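Local coordinates for protein putative isomerase (Streptomyces coelicolor A3, PDB 2OQH) that probably acts as an enolase-superfamily enzyme on sugar acids, perhaps dehydrating D-glucarate to 5-dehydro-4-deoxy-D-glucarate, at residues L302-S314 against D333-V347. Sequence-based numbering, arbitrary orientation.
Sequences LGIATAAHLAVVS and DIIEPLHLENGRLRV
Asp333 meets the first turn of helix 303-314 with its carboxylate: OD2 of Asp333, through its syn lone pair, accepts from Gly303 N at 2.7 Å. The other oxygen, OD1, accepts from its own neighbour Ile334 N and from a water that in turn accepts from Ile304 N, so the carboxylate engages two successive N-H groups at the helix start, one directly and the next through a water, and the helix dipole probably steadies its negative charge. Ile335 CD1 lies directly on the bare glycine backbone, 3.4 Å from Gly303 C, while Ile335 CG2 presses on Ile304 CG1 at 3.5 Å. This is the C-terminal, TIM-barrel-like domain of the mandelate racemase/muconate lactonizing family; the helix follows barrel strand 293-296, and strand 344-346 of the type I' hairpin runs antiparallel to strand 127-134. One turn on, Thr306 has OG1 bound to Leu302 O, and CG2, anti to the backbone N (chi1 -64° for OG1), is pushed against Leu338 CD1 at a tight 3.4 Å. Leu310 then meets Leu338 tip to tip and crosses Leu345 at about a right angle, CD2 to Leu345 CB 3.8 Å. Val347 continues the close packing, its CG2 3.6 Å from CB of buried Ser314, whose OG bonds to Arg125 O. Toward the solvent the fit slackens: exposed Arg346 points its side chain away, and only its carbonyl O approaches Leu310 CD1, at 3.8 Å.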
ATOM      1  N   LEU A 302      -3.081   1.317   8.734  1.00 21.09           N
ATOM      2  CA  LEU A 302      -3.783   2.251   9.613  1.00 21.93           C
ATOM      3  C   LEU A 302      -2.857   3.464   9.768  1.00 21.72           C
ATOM      4  O   LEU A 302      -2.008   3.711   8.908  1.00 22.46           O
ATOM      5  CB  LEU A 302      -4.093   1.607  10.973  1.00 23.32           C
ATOM      6  CG  LEU A 302      -5.086   0.431  10.931  1.00 25.78           C
ATOM      7  CD1 LEU A 302      -5.210  -0.174  12.323  1.00 27.83           C
ATOM      8  CD2 LEU A 302      -6.450   0.890  10.415  1.00 26.69           C
ATOM      9  N   GLY A 303      -3.006   4.212  10.855  1.00 21.20           N
ATOM     10  CA  GLY A 303      -2.202   5.406  11.059  1.00 20.52           C
ATOM     11  C   GLY A 303      -0.684   5.329  10.994  1.00 20.44           C
ATOM     12  O   GLY A 303      -0.046   6.097  10.269  1.00 20.84           O
ATOM     13  N   ILE A 304      -0.091   4.430  11.765  1.00 19.45           N
ATOM     14  CA  ILE A 304       1.363   4.311  11.762  1.00 18.99           C
ATOM     15  C   ILE A 304       1.877   3.909  10.375  1.00 17.07           C
ATOM     16  O   ILE A 304       2.759   4.564   9.821  1.00 16.80           O
ATOM     17  CB  ILE A 304       1.834   3.287  12.815  1.00 19.01           C
ATOM     18  CG1 ILE A 304       1.390   3.745  14.211  1.00 21.09           C
ATOM     19  CG2 ILE A 304       3.356   3.149  12.775  1.00 18.70           C
ATOM     20  CD1 ILE A 304       1.693   2.738  15.313  1.00 22.38           C
ATOM     21  N   ALA A 305       1.303   2.850   9.813  1.00 16.16           N
ATOM     22  CA  ALA A 305       1.709   2.367   8.496  1.00 16.64           C
ATOM     23  C   ALA A 305       1.517   3.440   7.425  1.00 17.02           C
ATOM     24  O   ALA A 305       2.416   3.683   6.610  1.00 18.05           O
ATOM     25  CB  ALA A 305       0.924   1.115   8.137  1.00 14.44           C
ATOM     26  N   THR A 306       0.351   4.079   7.428  1.00 15.86           N
ATOM     27  CA  THR A 306       0.064   5.126   6.461  1.00 16.91           C
ATOM     28  C   THR A 306       1.072   6.266   6.592  1.00 17.20           C
ATOM     29  O   THR A 306       1.485   6.857   5.597  1.00 17.90           O
ATOM     30  CB  THR A 306      -1.357   5.700   6.649  1.00 17.29           C
ATOM     31  OG1 THR A 306      -2.323   4.675   6.399  1.00 18.22           O
ATOM     32  CG2 THR A 306      -1.599   6.855   5.690  1.00 18.62           C
ATOM     33  N   ALA A 307       1.465   6.570   7.825  1.00 17.28           N
ATOM     34  CA  ALA A 307       2.433   7.633   8.082  1.00 17.19           C
ATOM     35  C   ALA A 307       3.764   7.319   7.386  1.00 16.36           C
ATOM     36  O   ALA A 307       4.390   8.199   6.793  1.00 17.18           O
ATOM     37  CB  ALA A 307       2.646   7.791   9.589  1.00 17.22           C
ATOM     38  N   ALA A 308       4.191   6.063   7.463  1.00 15.47           N
ATOM     39  CA  ALA A 308       5.436   5.646   6.826  1.00 15.33           C
ATOM     40  C   ALA A 308       5.310   5.835   5.310  1.00 15.51           C
ATOM     41  O   ALA A 308       6.222   6.339   4.660  1.00 15.42           O
ATOM     42  CB  ALA A 308       5.726   4.194   7.159  1.00 14.11           C
ATOM     43  N   HIS A 309       4.169   5.436   4.755  1.00 14.14           N
ATOM     44  CA  HIS A 309       3.936   5.576   3.323  1.00 13.94           C
ATOM     45  C   HIS A 309       3.931   7.036   2.875  1.00 13.51           C
ATOM     46  O   HIS A 309       4.466   7.373   1.819  1.00 13.04           O
ATOM     47  CB  HIS A 309       2.616   4.910   2.932  1.00 14.54           C
ATOM     48  CG  HIS A 309       2.748   3.455   2.610  1.00 17.41           C
ATOM     49  ND1 HIS A 309       3.971   2.834   2.472  1.00 18.72           N
ATOM     50  CD2 HIS A 309       1.815   2.514   2.336  1.00 16.91           C
ATOM     51  CE1 HIS A 309       3.785   1.573   2.121  1.00 17.96           C
ATOM     52  NE2 HIS A 309       2.486   1.355   2.032  1.00 19.89           N
ATOM     53  N   LEU A 310       3.330   7.899   3.692  1.00 12.40           N
ATOM     54  CA  LEU A 310       3.256   9.320   3.381  1.00 12.42           C
ATOM     55  C   LEU A 310       4.646   9.937   3.308  1.00 12.86           C
ATOM     56  O   LEU A 310       4.887  10.821   2.492  1.00 13.03           O
ATOM     57  CB  LEU A 310       2.406  10.047   4.431  1.00 12.55           C
ATOM     58  CG  LEU A 310       0.931   9.645   4.395  1.00 12.33           C
ATOM     59  CD1 LEU A 310       0.167  10.241   5.582  1.00 14.62           C
ATOM     60  CD2 LEU A 310       0.342  10.125   3.080  1.00 14.07           C
ATOM     61  N   ALA A 311       5.555   9.472   4.163  1.00 13.38           N
ATOM     62  CA  ALA A 311       6.924   9.985   4.160  1.00 13.21           C
ATOM     63  C   ALA A 311       7.601   9.577   2.852  1.00 13.34           C
ATOM     64  O   ALA A 311       8.349  10.347   2.254  1.00 13.52           O
ATOM     65  CB  ALA A 311       7.706   9.430   5.351  1.00 13.40           C
ATOM     66  N   VAL A 312       7.322   8.359   2.405  1.00 13.57           N
ATOM     67  CA  VAL A 312       7.915   7.886   1.169  1.00 13.65           C
ATOM     68  C   VAL A 312       7.386   8.684  -0.018  1.00 13.74           C
ATOM     69  O   VAL A 312       8.165   9.204  -0.811  1.00 14.89           O
ATOM     70  CB  VAL A 312       7.649   6.390   0.963  1.00 14.12           C
ATOM     71  CG1 VAL A 312       8.198   5.941  -0.384  1.00 12.26           C
ATOM     72  CG2 VAL A 312       8.321   5.599   2.084  1.00 14.19           C
ATOM     73  N   VAL A 313       6.067   8.803  -0.125  1.00 13.45           N
ATOM     74  CA  VAL A 313       5.475   9.547  -1.230  1.00 13.75           C
ATOM     75  C   VAL A 313       5.978  10.985  -1.258  1.00 14.32           C
ATOM     76  O   VAL A 313       6.370  11.504  -2.306  1.00 14.79           O
ATOM     77  CB  VAL A 313       3.931   9.566  -1.136  1.00 11.96           C
ATOM     78  CG1 VAL A 313       3.359  10.465  -2.223  1.00 13.64           C
ATOM     79  CG2 VAL A 313       3.376   8.156  -1.277  1.00 12.18           C
ATOM     80  N   SER A 314       5.977  11.613  -0.089  1.00 15.15           N
ATOM     81  CA  SER A 314       6.407  12.996   0.065  1.00 16.18           C
ATOM     82  C   SER A 314       7.819  13.268  -0.458  1.00 16.73           C
ATOM     83  O   SER A 314       8.081  14.324  -1.032  1.00 17.66           O
ATOM     84  CB  SER A 314       6.317  13.390   1.548  1.00 17.39           C
ATOM     85  OG  SER A 314       6.734  14.729   1.761  1.00 19.54           O
ATOM     86  N   ASP A 333      -7.913   4.493  16.342  1.00 25.34           N
ATOM     87  CA  ASP A 333      -6.562   4.010  16.051  1.00 24.29           C
ATOM     88  C   ASP A 333      -5.700   4.235  17.285  1.00 24.29           C
ATOM     89  O   ASP A 333      -6.100   4.960  18.200  1.00 24.76           O
ATOM     90  CB  ASP A 333      -5.974   4.797  14.871  1.00 23.82           C
ATOM     91  CG  ASP A 333      -4.910   4.019  14.109  1.00 24.50           C
ATOM     92  OD1 ASP A 333      -4.283   3.114  14.707  1.00 24.85           O
ATOM     93  OD2 ASP A 333      -4.695   4.327  12.911  1.00 23.39           O
ATOM     94  N   ILE A 334      -4.518   3.627  17.323  1.00 23.33           N
ATOM     95  CA  ILE A 334      -3.660   3.814  18.479  1.00 22.97           C
ATOM     96  C   ILE A 334      -2.821   5.077  18.387  1.00 23.12           C
ATOM     97  O   ILE A 334      -1.938   5.303  19.203  1.00 24.50           O
ATOM     98  CB  ILE A 334      -2.762   2.592  18.727  1.00 22.44           C
ATOM     99  CG1 ILE A 334      -1.881   2.304  17.515  1.00 22.93           C
ATOM    100  CG2 ILE A 334      -3.630   1.381  19.020  1.00 23.16           C
ATOM    101  CD1 ILE A 334      -1.025   1.076  17.705  1.00 20.10           C
ATOM    102  N   ILE A 335      -3.096   5.906  17.389  1.00 22.50           N
ATOM    103  CA  ILE A 335      -2.381   7.170  17.259  1.00 21.62           C
ATOM    104  C   ILE A 335      -3.395   8.239  16.898  1.00 21.41           C
ATOM    105  O   ILE A 335      -4.569   7.944  16.673  1.00 19.47           O
ATOM    106  CB  ILE A 335      -1.273   7.138  16.162  1.00 21.96           C
ATOM    107  CG1 ILE A 335      -1.897   7.206  14.766  1.00 23.09           C
ATOM    108  CG2 ILE A 335      -0.450   5.871  16.296  1.00 21.67           C
ATOM    109  CD1 ILE A 335      -0.892   7.499  13.662  1.00 23.18           C
ATOM    110  N   GLU A 336      -2.943   9.485  16.854  1.00 22.71           N
ATOM    111  CA  GLU A 336      -3.827  10.583  16.501  1.00 24.48           C
ATOM    112  C   GLU A 336      -4.143  10.511  15.009  1.00 25.15           C
ATOM    113  O   GLU A 336      -3.263  10.233  14.191  1.00 25.89           O
ATOM    114  CB  GLU A 336      -3.152  11.911  16.838  1.00 25.67           C
ATOM    115  CG  GLU A 336      -3.030  12.152  18.330  1.00 27.76           C
ATOM    116  CD  GLU A 336      -4.342  12.631  18.935  1.00 30.41           C
ATOM    117  OE1 GLU A 336      -4.697  13.816  18.720  1.00 31.55           O
ATOM    118  OE2 GLU A 336      -5.025  11.823  19.611  1.00 31.07           O
ATOM    119  N   PRO A 337      -5.406  10.765  14.631  1.00 25.21           N
ATOM    120  CA  PRO A 337      -5.791  10.717  13.216  1.00 24.96           C
ATOM    121  C   PRO A 337      -4.916  11.583  12.298  1.00 24.45           C
ATOM    122  O   PRO A 337      -4.512  12.693  12.657  1.00 24.50           O
ATOM    123  CB  PRO A 337      -7.243  11.199  13.232  1.00 25.58           C
ATOM    124  CG  PRO A 337      -7.731  10.758  14.583  1.00 24.94           C
ATOM    125  CD  PRO A 337      -6.563  11.114  15.477  1.00 24.22           C
ATOM    126  N   LEU A 338      -4.626  11.059  11.110  1.00 23.35           N
ATOM    127  CA  LEU A 338      -3.834  11.788  10.133  1.00 22.33           C
ATOM    128  C   LEU A 338      -4.781  12.768   9.451  1.00 21.79           C
ATOM    129  O   LEU A 338      -5.991  12.561   9.439  1.00 20.86           O
ATOM    130  CB  LEU A 338      -3.251  10.824   9.099  1.00 21.41           C
ATOM    131  CG  LEU A 338      -2.341   9.727   9.650  1.00 20.93           C
ATOM    132  CD1 LEU A 338      -1.977   8.769   8.519  1.00 19.06           C
ATOM    133  CD2 LEU A 338      -1.093  10.343  10.266  1.00 19.95           C
ATOM    134  N   HIS A 339      -4.226  13.827   8.876  1.00 22.24           N
ATOM    135  CA  HIS A 339      -5.031  14.848   8.221  1.00 22.06           C
ATOM    136  C   HIS A 339      -5.487  14.452   6.817  1.00 23.28           C
ATOM    137  O   HIS A 339      -4.737  14.592   5.849  1.00 22.58           O
ATOM    138  CB  HIS A 339      -4.236  16.157   8.165  1.00 22.42           C
ATOM    139  CG  HIS A 339      -5.066  17.359   7.845  1.00 25.39           C
ATOM    140  ND1 HIS A 339      -5.619  17.578   6.602  1.00 26.53           N
ATOM    141  CD2 HIS A 339      -5.444  18.408   8.616  1.00 27.27           C
ATOM    142  CE1 HIS A 339      -6.301  18.709   6.619  1.00 27.33           C
ATOM    143  NE2 HIS A 339      -6.212  19.233   7.827  1.00 28.76           N
ATOM    144  N   LEU A 340      -6.720  13.952   6.716  1.00 23.44           N
ATOM    145  CA  LEU A 340      -7.303  13.548   5.434  1.00 24.03           C
ATOM    146  C   LEU A 340      -8.415  14.529   5.098  1.00 25.32           C
ATOM    147  O   LEU A 340      -9.460  14.538   5.753  1.00 25.60           O
ATOM    148  CB  LEU A 340      -7.884  12.131   5.515  1.00 22.77           C
ATOM    149  CG  LEU A 340      -8.720  11.695   4.302  1.00 22.74           C
ATOM    150  CD1 LEU A 340      -7.886  11.754   3.033  1.00 20.39           C
ATOM    151  CD2 LEU A 340      -9.248  10.287   4.530  1.00 22.49           C
ATOM    152  N   GLU A 341      -8.193  15.346   4.073  1.00 24.87           N
ATOM    153  CA  GLU A 341      -9.173  16.350   3.688  1.00 25.22           C
ATOM    154  C   GLU A 341      -9.284  16.508   2.176  1.00 24.52           C
ATOM    155  O   GLU A 341      -8.275  16.645   1.480  1.00 23.64           O
ATOM    156  CB  GLU A 341      -8.777  17.703   4.297  1.00 26.67           C
ATOM    157  CG  GLU A 341      -9.761  18.851   4.046  1.00 29.85           C
ATOM    158  CD  GLU A 341      -9.151  20.216   4.368  1.00 32.84           C
ATOM    159  OE1 GLU A 341      -8.309  20.293   5.289  1.00 33.16           O
ATOM    160  OE2 GLU A 341      -9.517  21.216   3.707  1.00 35.10           O
ATOM    161  N   ASN A 342     -10.511  16.487   1.668  1.00 23.25           N
ATOM    162  CA  ASN A 342     -10.722  16.690   0.245  1.00 23.20           C
ATOM    163  C   ASN A 342      -9.893  15.729  -0.624  1.00 21.73           C
ATOM    164  O   ASN A 342      -9.195  16.153  -1.540  1.00 23.01           O
ATOM    165  CB  ASN A 342     -10.389  18.155  -0.070  1.00 23.72           C
ATOM    166  CG  ASN A 342     -10.602  18.517  -1.517  1.00 25.54           C
ATOM    167  OD1 ASN A 342     -11.607  18.147  -2.124  1.00 28.13           O
ATOM    168  ND2 ASN A 342      -9.658  19.269  -2.081  1.00 27.17           N
ATOM    169  N   GLY A 343      -9.980  14.435  -0.322  1.00 21.40           N
ATOM    170  CA  GLY A 343      -9.266  13.421  -1.092  1.00 21.15           C
ATOM    171  C   GLY A 343      -7.744  13.373  -0.996  1.00 21.43           C
ATOM    172  O   GLY A 343      -7.096  12.671  -1.780  1.00 20.62           O
ATOM    173  N   ARG A 344      -7.166  14.089  -0.039  1.00 19.58           N
ATOM    174  CA  ARG A 344      -5.714  14.104   0.117  1.00 21.11           C
ATOM    175  C   ARG A 344      -5.280  13.956   1.580  1.00 21.60           C
ATOM    176  O   ARG A 344      -5.965  14.420   2.493  1.00 21.71           O
ATOM    177  CB  ARG A 344      -5.140  15.414  -0.440  1.00 23.09           C
ATOM    178  CG  ARG A 344      -5.619  15.789  -1.838  1.00 26.17           C
ATOM    179  CD  ARG A 344      -4.865  17.012  -2.354  1.00 27.93           C
ATOM    180  NE  ARG A 344      -5.053  18.173  -1.489  1.00 31.15           N
ATOM    181  CZ  ARG A 344      -4.336  19.296  -1.554  1.00 32.76           C
ATOM    182  NH1 ARG A 344      -3.358  19.425  -2.454  1.00 32.54           N
ATOM    183  NH2 ARG A 344      -4.603  20.301  -0.721  1.00 32.41           N
ATOM    184  N   LEU A 345      -4.142  13.299   1.794  1.00 19.88           N
ATOM    185  CA  LEU A 345      -3.601  13.110   3.134  1.00 20.82           C
ATOM    186  C   LEU A 345      -2.409  14.037   3.292  1.00 22.02           C
ATOM    187  O   LEU A 345      -1.593  14.168   2.381  1.00 23.20           O
ATOM    188  CB  LEU A 345      -3.140  11.666   3.341  1.00 20.22           C
ATOM    189  CG  LEU A 345      -4.222  10.614   3.583  1.00 20.34           C
ATOM    190  CD1 LEU A 345      -3.638   9.222   3.419  1.00 20.28           C
ATOM    191  CD2 LEU A 345      -4.789  10.786   4.976  1.00 20.62           C
ATOM    192  N   ARG A 346      -2.313  14.695   4.438  1.00 21.79           N
ATOM    193  CA  ARG A 346      -1.192  15.593   4.672  1.00 21.71           C
ATOM    194  C   ARG A 346      -0.078  14.795   5.331  1.00 21.45           C
ATOM    195  O   ARG A 346      -0.328  13.962   6.202  1.00 20.34           O
ATOM    196  CB  ARG A 346      -1.611  16.764   5.567  1.00 22.23           C
ATOM    197  CG  ARG A 346      -0.517  17.814   5.754  1.00 23.81           C
ATOM    198  CD  ARG A 346      -1.069  19.068   6.409  1.00 25.93           C
ATOM    199  NE  ARG A 346      -1.475  18.820   7.789  1.00 27.80           N
ATOM    200  CZ  ARG A 346      -2.277  19.616   8.487  1.00 29.70           C
ATOM    201  NH1 ARG A 346      -2.765  20.717   7.926  1.00 28.96           N
ATOM    202  NH2 ARG A 346      -2.583  19.311   9.745  1.00 28.15           N
ATOM    203  N   VAL A 347       1.153  15.041   4.904  1.00 21.60           N
ATOM    204  CA  VAL A 347       2.297  14.336   5.462  1.00 24.01           C
ATOM    205  C   VAL A 347       2.643  14.882   6.848  1.00 24.62           C
ATOM    206  O   VAL A 347       2.916  16.076   6.996  1.00 25.65           O
ATOM    207  CB  VAL A 347       3.532  14.499   4.557  1.00 24.32           C
ATOM    208  CG1 VAL A 347       4.639  13.577   5.033  1.00 25.06           C
ATOM    209  CG2 VAL A 347       3.164  14.198   3.109  1.00 24.56           C
TER
HETATM  210  O   HOH W   1      -1.740   2.629  13.677  1.00 21.46           O